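Local atomic coordinates of VirX1 (Cyanophage Syn10, PDB entry 6QGM), a protein that iodinates diverse substrates, probably as a flavin-dependent halogenase of the tryptophan halogenase family. Residues Gly13-Lys25 / Gln174-His188. Numbering follows the deposited sequence.
Sequences GSSGWMTAAALSK and QYLKEKIALPNGVKH
Trp17 and Ala21 face Lys177 and Ala181 where helices 14-25 and 174-181 run nearly parallel, their axes 8.4 Å apart at closest approach and inclined by 20°, with the Ala21 and Ala181 CA atoms 4.4 Å apart. With its CG anti to the carbonyl carbon (chi1 -71°), Trp17 lays its indole against the aliphatic chain of Lys177, whose CG sits 3.5 Å from the centroid of the six-membered ring in a CH-pi contact, almost on the ring normal. The CZ2/CH2 edge of the indole is directed at the ring face of His188 in a T-shaped (edge-to-face) pair, centroids 5.3 Å apart. Further along, Leu176 packs its CB on Ala21 CB and its CD1 on Met18 CG (3.6 Å). Ala21 CB also lies 3.8 Å from Ile180 CG2, while Ala20 adjoins Ala181 and Val186. At the far end Asn184 ND2 donates to Ser24 OG (3.2 Å, 166°), which lies in the amide plane of Asn184. A Schellman motif with Gly185 at C-prime leads into strand 187-198. Helix 14-26 follows the first strand of a Rossmann-type fold, with Gly13 at its N-cap and Gly16 in its first turn, consistent with a GxGxxG dinucleotide-binding motif. Glu36 accepts from Trp17 NE1 and, weakly, from His188 NE2, so polar bonds and packing together fix the indole; Ser24 OG, which also donates to Ala21 O (2.8 Å), uses both its roles within the contact.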
# COMPACT_ATOMS: atom_id res chain seq x y z
N GLY B 13 9.06 -19.66 -34.12
CA GLY B 13 8.48 -18.40 -34.63
C GLY B 13 9.37 -17.25 -34.24
O GLY B 13 10.58 -17.50 -33.99
N SER B 14 8.79 -16.05 -34.10
CA SER B 14 9.45 -14.92 -33.40
C SER B 14 9.92 -15.39 -32.02
O SER B 14 11.12 -15.33 -31.76
CB SER B 14 8.56 -13.70 -33.29
OG SER B 14 7.19 -14.07 -33.10
N SER B 15 9.00 -15.90 -31.19
CA SER B 15 9.25 -16.31 -29.79
C SER B 15 10.45 -17.26 -29.70
O SER B 15 11.32 -17.04 -28.85
CB SER B 15 8.02 -16.91 -29.17
OG SER B 15 7.14 -15.88 -28.69
N GLY B 16 10.49 -18.28 -30.55
CA GLY B 16 11.56 -19.29 -30.53
C GLY B 16 12.90 -18.65 -30.78
O GLY B 16 13.83 -18.87 -29.98
N TRP B 17 13.01 -17.88 -31.87
CA TRP B 17 14.30 -17.31 -32.34
C TRP B 17 14.68 -16.09 -31.50
O TRP B 17 15.88 -15.86 -31.32
CB TRP B 17 14.20 -17.01 -33.82
CG TRP B 17 14.18 -18.27 -34.62
CD1 TRP B 17 13.18 -18.73 -35.41
CD2 TRP B 17 15.22 -19.25 -34.66
NE1 TRP B 17 13.54 -19.93 -35.96
CE2 TRP B 17 14.78 -20.28 -35.51
CE3 TRP B 17 16.48 -19.36 -34.05
CZ2 TRP B 17 15.55 -21.41 -35.76
CZ3 TRP B 17 17.24 -20.48 -34.31
CH2 TRP B 17 16.78 -21.49 -35.15
N MET B 18 13.70 -15.34 -31.01
CA MET B 18 13.93 -14.22 -30.06
C MET B 18 14.61 -14.79 -28.81
O MET B 18 15.60 -14.19 -28.36
CB MET B 18 12.63 -13.50 -29.72
CG MET B 18 12.19 -12.56 -30.80
SD MET B 18 10.58 -11.79 -30.49
CE MET B 18 10.97 -10.74 -29.09
N THR B 19 14.12 -15.93 -28.31
CA THR B 19 14.67 -16.65 -27.13
C THR B 19 16.07 -17.19 -27.47
O THR B 19 17.02 -16.92 -26.71
CB THR B 19 13.70 -17.74 -26.65
OG1 THR B 19 12.42 -17.15 -26.47
CG2 THR B 19 14.14 -18.39 -25.37
N ALA B 20 16.20 -17.90 -28.59
CA ALA B 20 17.49 -18.49 -29.04
C ALA B 20 18.56 -17.40 -29.17
O ALA B 20 19.66 -17.59 -28.62
CB ALA B 20 17.31 -19.25 -30.33
N ALA B 21 18.25 -16.29 -29.85
CA ALA B 21 19.17 -15.16 -30.11
C ALA B 21 19.63 -14.54 -28.78
O ALA B 21 20.85 -14.48 -28.55
CB ALA B 21 18.51 -14.13 -30.99
N ALA B 22 18.68 -14.11 -27.94
CA ALA B 22 18.91 -13.50 -26.61
C ALA B 22 19.82 -14.39 -25.76
O ALA B 22 20.86 -13.91 -25.30
CB ALA B 22 17.61 -13.24 -25.91
N LEU B 23 19.44 -15.66 -25.58
CA LEU B 23 20.20 -16.63 -24.75
C LEU B 23 21.60 -16.83 -25.35
O LEU B 23 22.57 -16.80 -24.57
CB LEU B 23 19.41 -17.95 -24.67
CG LEU B 23 18.17 -17.91 -23.76
CD1 LEU B 23 17.52 -19.29 -23.64
CD2 LEU B 23 18.50 -17.38 -22.38
N SER B 24 21.71 -17.01 -26.67
CA SER B 24 23.00 -17.30 -27.36
C SER B 24 23.98 -16.13 -27.17
O SER B 24 25.19 -16.39 -27.02
CB SER B 24 22.79 -17.61 -28.83
OG SER B 24 22.52 -16.44 -29.57
N LYS B 25 23.47 -14.89 -27.14
CA LYS B 25 24.28 -13.65 -27.08
C LYS B 25 24.53 -13.25 -25.62
O LYS B 25 25.70 -12.99 -25.28
CB LYS B 25 23.60 -12.53 -27.87
CG LYS B 25 24.32 -11.19 -27.84
CD LYS B 25 24.21 -10.40 -29.11
CE LYS B 25 24.96 -9.08 -29.04
NZ LYS B 25 24.49 -8.22 -27.92
N GLN B 174 13.46 -15.12 -38.51
CA GLN B 174 14.40 -15.61 -39.55
C GLN B 174 15.68 -14.76 -39.52
O GLN B 174 16.75 -15.33 -39.76
CB GLN B 174 13.73 -15.60 -40.93
CG GLN B 174 12.70 -16.70 -41.09
CD GLN B 174 13.30 -18.06 -40.80
OE1 GLN B 174 13.14 -18.60 -39.71
NE2 GLN B 174 14.02 -18.60 -41.76
N TYR B 175 15.57 -13.47 -39.21
CA TYR B 175 16.75 -12.56 -39.15
C TYR B 175 17.60 -12.96 -37.94
O TYR B 175 18.82 -13.23 -38.12
CB TYR B 175 16.31 -11.11 -39.10
CG TYR B 175 17.45 -10.13 -39.18
CD1 TYR B 175 18.02 -9.76 -40.39
CD2 TYR B 175 17.98 -9.58 -38.02
CE1 TYR B 175 19.08 -8.88 -40.44
CE2 TYR B 175 19.03 -8.68 -38.06
CZ TYR B 175 19.58 -8.32 -39.27
OH TYR B 175 20.61 -7.44 -39.31
N LEU B 176 16.98 -13.02 -36.75
CA LEU B 176 17.66 -13.37 -35.48
C LEU B 176 18.35 -14.73 -35.65
O LEU B 176 19.46 -14.89 -35.14
CB LEU B 176 16.61 -13.39 -34.37
CG LEU B 176 16.03 -12.03 -33.99
CD1 LEU B 176 15.14 -12.14 -32.77
CD2 LEU B 176 17.14 -11.02 -33.74
N LYS B 177 17.71 -15.66 -36.35
CA LYS B 177 18.22 -17.02 -36.66
C LYS B 177 19.56 -16.93 -37.40
O LYS B 177 20.56 -17.46 -36.89
CB LYS B 177 17.18 -17.78 -37.48
CG LYS B 177 17.56 -19.21 -37.85
CD LYS B 177 16.48 -19.91 -38.65
CE LYS B 177 16.80 -20.00 -40.12
NZ LYS B 177 16.12 -21.16 -40.72
N GLU B 178 19.56 -16.27 -38.57
CA GLU B 178 20.70 -16.26 -39.51
C GLU B 178 21.85 -15.40 -38.97
O GLU B 178 23.02 -15.81 -39.15
CB GLU B 178 20.30 -15.85 -40.92
CG GLU B 178 19.24 -14.78 -41.12
CD GLU B 178 18.67 -14.78 -42.53
OE1 GLU B 178 19.48 -14.64 -43.48
OE2 GLU B 178 17.40 -14.94 -42.68
N LYS B 179 21.53 -14.29 -38.29
CA LYS B 179 22.52 -13.24 -37.92
C LYS B 179 23.06 -13.43 -36.50
O LYS B 179 24.23 -13.10 -36.29
CB LYS B 179 21.90 -11.84 -38.01
CG LYS B 179 21.38 -11.44 -39.38
CD LYS B 179 22.32 -11.57 -40.56
CE LYS B 179 21.55 -11.81 -41.84
NZ LYS B 179 22.39 -11.57 -43.05
N ILE B 180 22.26 -13.92 -35.55
CA ILE B 180 22.65 -14.00 -34.11
C ILE B 180 22.69 -15.47 -33.66
O ILE B 180 23.78 -15.91 -33.23
CB ILE B 180 21.74 -13.13 -33.23
CG1 ILE B 180 21.74 -11.68 -33.72
CG2 ILE B 180 22.14 -13.23 -31.77
CD1 ILE B 180 20.95 -10.71 -32.86
N ALA B 181 21.57 -16.20 -33.74
CA ALA B 181 21.40 -17.52 -33.08
C ALA B 181 22.36 -18.55 -33.68
O ALA B 181 23.20 -19.09 -32.93
CB ALA B 181 19.95 -17.96 -33.16
N LEU B 182 22.25 -18.83 -34.98
CA LEU B 182 23.04 -19.91 -35.62
C LEU B 182 24.53 -19.57 -35.51
O LEU B 182 25.31 -20.40 -35.04
CB LEU B 182 22.60 -20.10 -37.07
CG LEU B 182 21.19 -20.63 -37.27
CD1 LEU B 182 20.95 -20.99 -38.73
CD2 LEU B 182 20.94 -21.83 -36.37
N PRO B 183 24.99 -18.37 -35.91
CA PRO B 183 26.40 -18.01 -35.74
C PRO B 183 26.92 -18.25 -34.32
O PRO B 183 28.04 -18.70 -34.20
CB PRO B 183 26.42 -16.51 -36.09
CG PRO B 183 25.28 -16.35 -37.07
CD PRO B 183 24.22 -17.30 -36.57
N ASN B 184 26.11 -17.99 -33.28
CA ASN B 184 26.47 -18.19 -31.85
C ASN B 184 26.31 -19.66 -31.43
O ASN B 184 26.42 -19.95 -30.23
CB ASN B 184 25.66 -17.29 -30.93
CG ASN B 184 26.00 -15.83 -31.07
OD1 ASN B 184 27.08 -15.49 -31.58
ND2 ASN B 184 25.11 -14.95 -30.63
N GLY B 185 26.06 -20.57 -32.37
CA GLY B 185 26.14 -22.03 -32.15
C GLY B 185 24.84 -22.62 -31.64
O GLY B 185 24.88 -23.76 -31.14
N VAL B 186 23.71 -21.92 -31.77
CA VAL B 186 22.38 -22.53 -31.49
C VAL B 186 22.22 -23.69 -32.46
O VAL B 186 22.37 -23.47 -33.68
CB VAL B 186 21.21 -21.53 -31.59
CG1 VAL B 186 19.87 -22.22 -31.37
CG2 VAL B 186 21.36 -20.39 -30.60
N LYS B 187 21.95 -24.89 -31.93
CA LYS B 187 21.76 -26.15 -32.70
C LYS B 187 20.31 -26.21 -33.19
O LYS B 187 19.42 -26.34 -32.37
CB LYS B 187 22.11 -27.34 -31.82
CG LYS B 187 22.62 -28.55 -32.57
CD LYS B 187 22.96 -29.63 -31.57
CE LYS B 187 21.72 -30.19 -30.89
NZ LYS B 187 21.78 -30.17 -29.40
N HIS B 188 20.12 -26.07 -34.50
CA HIS B 188 18.81 -26.15 -35.19
C HIS B 188 18.45 -27.62 -35.38
O HIS B 188 19.21 -28.29 -36.07
CB HIS B 188 18.88 -25.42 -36.52
CG HIS B 188 17.56 -25.10 -37.12
ND1 HIS B 188 17.42 -24.88 -38.47
CD2 HIS B 188 16.34 -25.00 -36.59
CE1 HIS B 188 16.15 -24.64 -38.74
NE2 HIS B 188 15.47 -24.71 -37.59